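Local coordinates for protein spectinomycin 9-adenylyltransferase (Enterococcus faecalis, PDB 6SXJ) that catalyses the ATP-dependent adenylylation of spectinomycin at its 9-hydroxyl, giving bacteria resistance to this antibiotic but not to streptomycin, at residues E10-V15 against S45-L50; I28-F33 against F49-S54; Y84-I89 against E105-E110. All blocks are in the same frame, centred on the assembly; numbering follows the deposited sequence.

Interaction 1 (E10-V15 against S45-L50); sequences EQINKV and SDLDFL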
# COMPACT_ATOMS: atom_id res chain seq x y z
N GLU A 10 -0.88 3.46 -20.85
CA GLU A 10 -2.33 3.65 -20.94
C GLU A 10 -3.00 3.41 -19.58
O GLU A 10 -3.99 4.07 -19.25
CB GLU A 10 -2.95 2.73 -21.99
CG GLU A 10 -2.65 3.03 -23.46
CD GLU A 10 -2.92 1.81 -24.35
OE1 GLU A 10 -2.46 0.69 -24.02
OE2 GLU A 10 -3.59 1.95 -25.39
N GLN A 11 -2.48 2.46 -18.80
CA GLN A 11 -3.00 2.23 -17.45
C GLN A 11 -3.03 3.53 -16.67
O GLN A 11 -4.09 3.97 -16.20
CB GLN A 11 -2.13 1.20 -16.72
CG GLN A 11 -2.44 -0.24 -17.06
CD GLN A 11 -2.05 -1.18 -15.96
OE1 GLN A 11 -0.89 -1.60 -15.88
NE2 GLN A 11 -3.02 -1.53 -15.08
N ILE A 12 -1.88 4.21 -16.59
CA ILE A 12 -1.81 5.45 -15.83
C ILE A 12 -2.69 6.52 -16.46
O ILE A 12 -3.38 7.27 -15.75
CB ILE A 12 -0.35 5.93 -15.72
CG1 ILE A 12 0.50 4.86 -15.06
CG2 ILE A 12 -0.28 7.23 -14.94
CD1 ILE A 12 1.95 5.25 -14.93
N ASN A 13 -2.71 6.59 -17.79
CA ASN A 13 -3.45 7.67 -18.44
C ASN A 13 -4.95 7.50 -18.27
O ASN A 13 -5.67 8.49 -18.07
CB ASN A 13 -3.09 7.72 -19.92
CG ASN A 13 -3.33 9.07 -20.52
OD1 ASN A 13 -4.23 9.25 -21.35
ND2 ASN A 13 -2.53 10.06 -20.11
N LYS A 14 -5.45 6.27 -18.36
CA LYS A 14 -6.87 6.03 -18.15
C LYS A 14 -7.28 6.37 -16.72
O LYS A 14 -8.37 6.90 -16.49
CB LYS A 14 -7.22 4.57 -18.47
CG LYS A 14 -7.94 4.38 -19.79
CD LYS A 14 -7.48 3.12 -20.51
CE LYS A 14 -7.98 3.06 -21.95
NZ LYS A 14 -9.49 3.13 -22.03
N VAL A 15 -6.41 6.10 -15.74
CA VAL A 15 -6.72 6.46 -14.36
C VAL A 15 -6.85 7.97 -14.22
O VAL A 15 -7.77 8.46 -13.55
CB VAL A 15 -5.64 5.90 -13.40
CG1 VAL A 15 -5.84 6.47 -11.99
CG2 VAL A 15 -5.68 4.37 -13.38
N SER A 45 5.96 -4.07 -10.63
CA SER A 45 5.56 -3.01 -9.70
C SER A 45 4.07 -2.68 -9.82
O SER A 45 3.50 -2.68 -10.91
CB SER A 45 6.37 -1.74 -9.96
OG SER A 45 7.75 -2.03 -10.10
N ASP A 46 3.48 -2.36 -8.67
CA ASP A 46 2.13 -1.83 -8.64
C ASP A 46 2.11 -0.36 -9.05
O ASP A 46 3.10 0.37 -8.91
CB ASP A 46 1.53 -1.93 -7.24
CG ASP A 46 1.29 -3.35 -6.78
OD1 ASP A 46 1.52 -4.30 -7.56
OD2 ASP A 46 0.87 -3.52 -5.62
N LEU A 47 0.95 0.08 -9.53
CA LEU A 47 0.65 1.49 -9.73
C LEU A 47 -0.15 1.98 -8.52
O LEU A 47 -1.33 1.65 -8.38
CB LEU A 47 -0.14 1.69 -11.02
CG LEU A 47 0.53 1.36 -12.36
CD1 LEU A 47 -0.49 1.52 -13.47
CD2 LEU A 47 1.72 2.27 -12.56
N ASP A 48 0.48 2.81 -7.69
CA ASP A 48 -0.10 3.29 -6.44
C ASP A 48 -0.46 4.76 -6.60
O ASP A 48 0.41 5.60 -6.85
CB ASP A 48 0.88 3.12 -5.28
CG ASP A 48 1.23 1.67 -5.01
OD1 ASP A 48 0.34 0.92 -4.55
OD2 ASP A 48 2.40 1.28 -5.24
N PHE A 49 -1.74 5.08 -6.42
CA PHE A 49 -2.24 6.44 -6.61
C PHE A 49 -2.78 6.98 -5.29
O PHE A 49 -3.56 6.31 -4.61
CB PHE A 49 -3.34 6.49 -7.66
CG PHE A 49 -2.89 6.10 -9.03
CD1 PHE A 49 -2.98 4.78 -9.46
CD2 PHE A 49 -2.41 7.05 -9.91
CE1 PHE A 49 -2.60 4.43 -10.73
CE2 PHE A 49 -2.01 6.70 -11.16
CZ PHE A 49 -2.10 5.39 -11.58
N LEU A 50 -2.39 8.21 -4.97
CA LEU A 50 -3.02 9.00 -3.92
C LEU A 50 -3.76 10.16 -4.57
O LEU A 50 -3.17 10.90 -5.37
CB LEU A 50 -1.99 9.53 -2.91
CG LEU A 50 -2.56 10.24 -1.69
CD1 LEU A 50 -3.25 9.25 -0.78
CD2 LEU A 50 -1.46 10.96 -0.95
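Ile12 and Val15 of helix 8-23 meet Leu47 and Phe49 of strand 47-53, a helix-on-sheet contact within the nucleotidyltransferase domain. The segment axes come within 10.5 Å and run nearly parallel, 20° apart, so residues about a turn apart on the helix meet alternate strand residues, Gln11 and Ile12 on Leu47, Ile12 and Val15 on Phe49. No hydrogen bond crosses the interface; side-chain packing holds it.

The aliphatic part centres on Leu47. Its two methyls clasp Ile12, whose chain they meet at about a right angle: CD2 of Leu47 lies 3.8 Å from CG1 of Ile12 and equally near its CD1. The other methyl, Leu47 CD1, is shared, reaching CB of Gln11 at 3.7 Å as well as Ile12 CG1. Leu47 is flanked in sequence by Asp46 and Asp48, an Asp-x-Asp pattern that in related nucleotidyltransferases binds the catalytic metal ions; Leu47, between them, turns its side chain to helix 8-23.

The buried amide of Gln11 is held by backbone groups outside the two segments, with NE2 bonded to the Ile72 carbonyl and OE1 receiving the Arg83 N-H.

The aromatic part belongs to Phe49. Ile12 CG2 touches the ring edge near its plane, 4.2 Å from CE2. Val15 meets the ring tip to tip: CG1 stands 3.8 Å from the centroid of the Phe49 ring and only 7° off its normal, a CH-pi contact centred over the face.

Interaction 2 (I28-F33 against F49-S54); sequences IGTYMF and FLVVVS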
# COMPACT_ATOMS: atom_id res chain seq x y z
N ILE A 28 -8.54 17.74 -6.44
CA ILE A 28 -7.46 18.68 -6.17
C ILE A 28 -6.15 18.22 -6.80
O ILE A 28 -5.42 19.01 -7.41
CB ILE A 28 -7.30 18.88 -4.65
CG1 ILE A 28 -8.58 19.46 -4.06
CG2 ILE A 28 -6.13 19.81 -4.37
CD1 ILE A 28 -8.51 19.69 -2.57
N GLY A 29 -5.81 16.94 -6.65
CA GLY A 29 -4.54 16.46 -7.16
C GLY A 29 -4.55 14.96 -7.32
O GLY A 29 -5.25 14.24 -6.60
N THR A 30 -3.76 14.50 -8.28
CA THR A 30 -3.55 13.07 -8.52
C THR A 30 -2.05 12.81 -8.43
O THR A 30 -1.27 13.37 -9.20
CB THR A 30 -4.09 12.64 -9.88
OG1 THR A 30 -5.40 13.19 -10.08
CG2 THR A 30 -4.19 11.13 -9.95
N TYR A 31 -1.65 11.96 -7.48
CA TYR A 31 -0.25 11.66 -7.26
C TYR A 31 -0.03 10.16 -7.31
O TYR A 31 -0.90 9.38 -6.92
CB TYR A 31 0.24 12.22 -5.91
CG TYR A 31 -0.17 13.66 -5.69
CD1 TYR A 31 -1.41 13.97 -5.17
CD2 TYR A 31 0.68 14.71 -6.03
CE1 TYR A 31 -1.81 15.27 -4.99
CE2 TYR A 31 0.29 16.02 -5.84
CZ TYR A 31 -0.95 16.30 -5.32
OH TYR A 31 -1.35 17.60 -5.14
N MET A 32 1.14 9.76 -7.79
CA MET A 32 1.60 8.39 -7.69
C MET A 32 2.75 8.32 -6.70
O MET A 32 3.51 9.27 -6.54
CB MET A 32 2.02 7.85 -9.05
CG MET A 32 1.00 8.07 -10.15
SD MET A 32 1.20 6.91 -11.53
CE MET A 32 2.80 7.15 -12.08
N PHE A 33 2.85 7.19 -6.00
CA PHE A 33 3.88 7.01 -4.99
C PHE A 33 4.25 5.53 -4.92
O PHE A 33 3.73 4.71 -5.68
CB PHE A 33 3.40 7.52 -3.63
CG PHE A 33 2.27 6.72 -3.05
CD1 PHE A 33 0.97 6.93 -3.47
CD2 PHE A 33 2.50 5.77 -2.08
CE1 PHE A 33 -0.08 6.21 -2.95
CE2 PHE A 33 1.45 5.03 -1.53
CZ PHE A 33 0.16 5.25 -1.97
N PHE A 49 -1.74 5.08 -6.42
CA PHE A 49 -2.24 6.44 -6.61
C PHE A 49 -2.78 6.98 -5.29
O PHE A 49 -3.56 6.31 -4.61
CB PHE A 49 -3.34 6.49 -7.66
CG PHE A 49 -2.89 6.10 -9.03
CD1 PHE A 49 -2.98 4.78 -9.46
CD2 PHE A 49 -2.41 7.05 -9.91
CE1 PHE A 49 -2.60 4.43 -10.73
CE2 PHE A 49 -2.01 6.70 -11.16
CZ PHE A 49 -2.10 5.39 -11.58
N LEU A 50 -2.39 8.21 -4.97
CA LEU A 50 -3.02 9.00 -3.92
C LEU A 50 -3.76 10.16 -4.57
O LEU A 50 -3.17 10.90 -5.37
CB LEU A 50 -1.99 9.53 -2.91
CG LEU A 50 -2.56 10.24 -1.69
CD1 LEU A 50 -3.25 9.25 -0.78
CD2 LEU A 50 -1.46 10.96 -0.95
N VAL A 51 -5.04 10.29 -4.25
CA VAL A 51 -5.91 11.30 -4.83
C VAL A 51 -6.48 12.15 -3.70
O VAL A 51 -6.91 11.62 -2.67
CB VAL A 51 -7.04 10.66 -5.66
CG1 VAL A 51 -7.99 11.73 -6.19
CG2 VAL A 51 -6.47 9.84 -6.80
N VAL A 52 -6.50 13.46 -3.91
CA VAL A 52 -6.98 14.40 -2.90
C VAL A 52 -8.16 15.17 -3.48
O VAL A 52 -8.09 15.66 -4.61
CB VAL A 52 -5.87 15.37 -2.46
CG1 VAL A 52 -6.40 16.32 -1.38
CG2 VAL A 52 -4.67 14.60 -1.94
N VAL A 53 -9.22 15.29 -2.68
CA VAL A 53 -10.47 15.91 -3.08
C VAL A 53 -10.84 16.96 -2.04
O VAL A 53 -10.27 17.02 -0.95
CB VAL A 53 -11.60 14.88 -3.25
CG1 VAL A 53 -11.31 13.96 -4.42
CG2 VAL A 53 -11.79 14.09 -1.96
N SER A 54 -11.83 17.78 -2.38
CA SER A 54 -12.28 18.84 -1.49
C SER A 54 -13.39 18.38 -0.56
O SER A 54 -13.35 18.69 0.64
CB SER A 54 -12.76 20.04 -2.31
OG SER A 54 -11.67 20.86 -2.70
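Met32 reaches Phe49 because its CG is anti to the carbonyl carbon (chi1 -50°) and its SD continues in a nearly extended chain (chi2 -158°). The two side chains then lie side by side, pointing the same way from Met32 and Phe49, a non-hydrogen-bonded antiparallel residue pair. Met32 SD is 3.2 Å from Phe49 CE2, a tight Met-aromatic contact that is oblique to the ring. Phe33 instead carries CG between its backbone N and carbonyl carbon, the crowded position (chi1 67°). The ring, turned by chi2, then presents its edge to the neighbouring strand, with CE1 3.7 Å from Leu50 N and 3.8 Å from Leu50 CB.

Backbone hydrogen bonds join the strands from Tyr31 to Ile28. Tyr31 and Leu50 form a reciprocal pair, Tyr31 N to Leu50 O at 2.8 Å and Leu50 N to Tyr31 O at 2.7 Å. Further along, Val52 O accepts from Ile28 N at 2.8 Å and, weakly, from Gly29 N, while Val52 N returns a bond to Gly29 O at 3.1 Å. Two residues opposite one make a classic beta bulge.

Both strands are interior to the mixed sheet, between strands 85-91 and 142-144. Helix 8-23 covers the face of Thr30, Met32, Phe49 and Val51; helix 130-139 packs on Leu50 and Phe33, and Tyr31 OH bonds to the carbonyl of Tyr148.

Interaction 3 (Y84-I89 against E105-E110); sequences YIELTI and EFIYGE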
# COMPACT_ATOMS: atom_id res chain seq x y z
N TYR A 84 -1.21 -4.18 -10.98
CA TYR A 84 -2.25 -3.87 -10.01
C TYR A 84 -2.37 -2.36 -9.86
O TYR A 84 -1.36 -1.66 -9.76
CB TYR A 84 -1.94 -4.48 -8.65
CG TYR A 84 -2.05 -5.98 -8.57
CD1 TYR A 84 -3.25 -6.63 -8.82
CD2 TYR A 84 -0.95 -6.75 -8.22
CE1 TYR A 84 -3.34 -8.00 -8.74
CE2 TYR A 84 -1.03 -8.11 -8.14
CZ TYR A 84 -2.23 -8.74 -8.39
OH TYR A 84 -2.30 -10.11 -8.30
N ILE A 85 -3.60 -1.86 -9.84
CA ILE A 85 -3.87 -0.48 -9.47
C ILE A 85 -4.38 -0.45 -8.02
O ILE A 85 -5.33 -1.16 -7.67
CB ILE A 85 -4.90 0.17 -10.41
CG1 ILE A 85 -4.29 0.33 -11.82
CG2 ILE A 85 -5.33 1.52 -9.89
CD1 ILE A 85 -5.30 0.74 -12.82
N GLU A 86 -3.75 0.38 -7.20
CA GLU A 86 -4.21 0.69 -5.86
C GLU A 86 -4.41 2.20 -5.81
O GLU A 86 -3.50 2.95 -6.18
CB GLU A 86 -3.19 0.23 -4.82
CG GLU A 86 -3.75 -0.22 -3.51
CD GLU A 86 -2.69 -0.89 -2.67
OE1 GLU A 86 -2.27 -2.02 -3.04
OE2 GLU A 86 -2.25 -0.29 -1.68
N LEU A 87 -5.59 2.63 -5.39
CA LEU A 87 -5.92 4.05 -5.39
C LEU A 87 -6.66 4.41 -4.11
O LEU A 87 -7.70 3.83 -3.82
CB LEU A 87 -6.78 4.42 -6.60
CG LEU A 87 -7.07 5.91 -6.79
CD1 LEU A 87 -6.96 6.29 -8.27
CD2 LEU A 87 -8.44 6.26 -6.28
N THR A 88 -6.14 5.42 -3.40
CA THR A 88 -6.73 5.93 -2.17
C THR A 88 -7.13 7.39 -2.37
O THR A 88 -6.41 8.16 -3.01
CB THR A 88 -5.74 5.85 -1.00
OG1 THR A 88 -5.36 4.49 -0.79
CG2 THR A 88 -6.36 6.41 0.26
N ILE A 89 -8.27 7.76 -1.80
CA ILE A 89 -8.79 9.12 -1.87
C ILE A 89 -8.87 9.66 -0.45
O ILE A 89 -9.45 9.02 0.44
CB ILE A 89 -10.17 9.17 -2.55
CG1 ILE A 89 -10.11 8.52 -3.93
CG2 ILE A 89 -10.67 10.60 -2.63
CD1 ILE A 89 -11.40 8.57 -4.71
N GLU A 105 -11.39 8.33 2.55
CA GLU A 105 -12.68 8.51 1.91
C GLU A 105 -13.06 7.36 0.98
O GLU A 105 -14.25 7.11 0.77
CB GLU A 105 -12.69 9.81 1.10
CG GLU A 105 -13.90 9.98 0.18
CD GLU A 105 -15.17 10.29 0.96
OE1 GLU A 105 -15.07 10.49 2.18
OE2 GLU A 105 -16.25 10.34 0.36
N PHE A 106 -12.08 6.68 0.40
CA PHE A 106 -12.35 5.69 -0.63
C PHE A 106 -11.07 4.94 -0.90
O PHE A 106 -9.97 5.50 -0.81
CB PHE A 106 -12.88 6.34 -1.91
CG PHE A 106 -13.02 5.40 -3.07
CD1 PHE A 106 -14.17 4.64 -3.21
CD2 PHE A 106 -12.01 5.27 -4.02
CE1 PHE A 106 -14.31 3.76 -4.27
CE2 PHE A 106 -12.14 4.40 -5.08
CZ PHE A 106 -13.30 3.64 -5.21
N ILE A 107 -11.21 3.66 -1.24
CA ILE A 107 -10.07 2.84 -1.61
C ILE A 107 -10.50 1.93 -2.76
O ILE A 107 -11.48 1.19 -2.63
CB ILE A 107 -9.55 2.00 -0.43
CG1 ILE A 107 -8.51 0.99 -0.91
CG2 ILE A 107 -10.71 1.30 0.27
CD1 ILE A 107 -7.15 1.61 -1.29
N TYR A 108 -9.76 1.99 -3.87
CA TYR A 108 -9.78 0.93 -4.86
C TYR A 108 -8.60 0.01 -4.59
O TYR A 108 -7.46 0.48 -4.45
CB TYR A 108 -9.68 1.43 -6.31
CG TYR A 108 -9.84 0.26 -7.26
CD1 TYR A 108 -11.09 -0.08 -7.78
CD2 TYR A 108 -8.77 -0.55 -7.58
CE1 TYR A 108 -11.25 -1.17 -8.61
CE2 TYR A 108 -8.91 -1.64 -8.41
CZ TYR A 108 -10.16 -1.95 -8.92
OH TYR A 108 -10.30 -3.05 -9.74
N GLY A 109 -8.87 -1.29 -4.51
CA GLY A 109 -7.85 -2.29 -4.27
C GLY A 109 -8.36 -3.66 -4.67
O GLY A 109 -9.53 -3.98 -4.43
N GLU A 110 -7.50 -4.48 -5.28
CA GLU A 110 -7.96 -5.75 -5.83
C GLU A 110 -8.29 -6.77 -4.75
O GLU A 110 -9.08 -7.67 -5.01
CB GLU A 110 -6.90 -6.33 -6.77
CG GLU A 110 -6.80 -5.59 -8.10
CD GLU A 110 -8.09 -5.60 -8.89
OE1 GLU A 110 -8.82 -6.62 -8.83
OE2 GLU A 110 -8.40 -4.59 -9.55
O HOH W 1 -4.87 -3.40 -6.20
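Leu87 and Tyr108 exchange backbone hydrogen bonds across strands whose segment axes lie 4.7 Å apart and run antiparallel at 175°. Leu87 N donates almost straight to Tyr108 O (3.0 Å), and Tyr108 N donates to Leu87 O (2.8 Å). At the other end Ile89 gives its N-H to Phe106 O while its carbonyl takes the N-H of Glu105, so that Glu105 and Phe106 together face one residue in a classic beta bulge.

On the face of Leu87, Ile89, Phe106 and Tyr108, the tightest apolar touch is Ile89 CD1 against Phe106 CD2, at 3.4 Å. The Ile89 chain passes obliquely to that ring, and Leu87 CD2 approaches the ring at its edge. On the opposite face, Ile107 has CG1 anti to its backbone N (chi1 171°), and chi2 (73°) turns its CD1 methyl toward Thr88, 3.4 Å from Thr88 OG1.

Near the start of segment 84-89, Ile85 O lies in the plane of the Tyr108 ring, 3.5 Å from CD2. The same carbonyl receives a hydrogen from a water that in turn accepts from Glu110 N, bridging the strands beyond their last direct bond. Tyr108 OH donates to Glu110 OE2 over a very short 2.5 Å. That buried carboxylate has further hydrogen-bond donors in Ser73 and Gln113, which would be expected to stabilise its negative charge.

Helix 59-69 covers Ile89, Phe106 and Tyr108. Together these features mark a bulged antiparallel beta hairpin, strands 85-91 and 103-108, built into the mixed sheet of the nucleotidyltransferase domain.

All three contacts are buried and converge on one mixed sheet. Interactions 1 and 2 share Phe49 and Leu50, and touch through Ile12 CD1 and Met32 CE at 3.5 Å. Interaction 3 adjoins both through strand 47-53, where Phe49 N lies 2.8 Å from Glu86 O and Val51 N 2.8 Å from Thr88 O, probable hydrogen bonds of a parallel pair. Chemistry follows place. Helix-to-sheet interaction 1 relies on side-chain packing and buries 252 Å², whereas strand-to-strand interactions 2 and 3 rest on backbone bonds and bury 585 and 504 Å². Both strand pairs contain a bulge; interaction 3 adds bridging water.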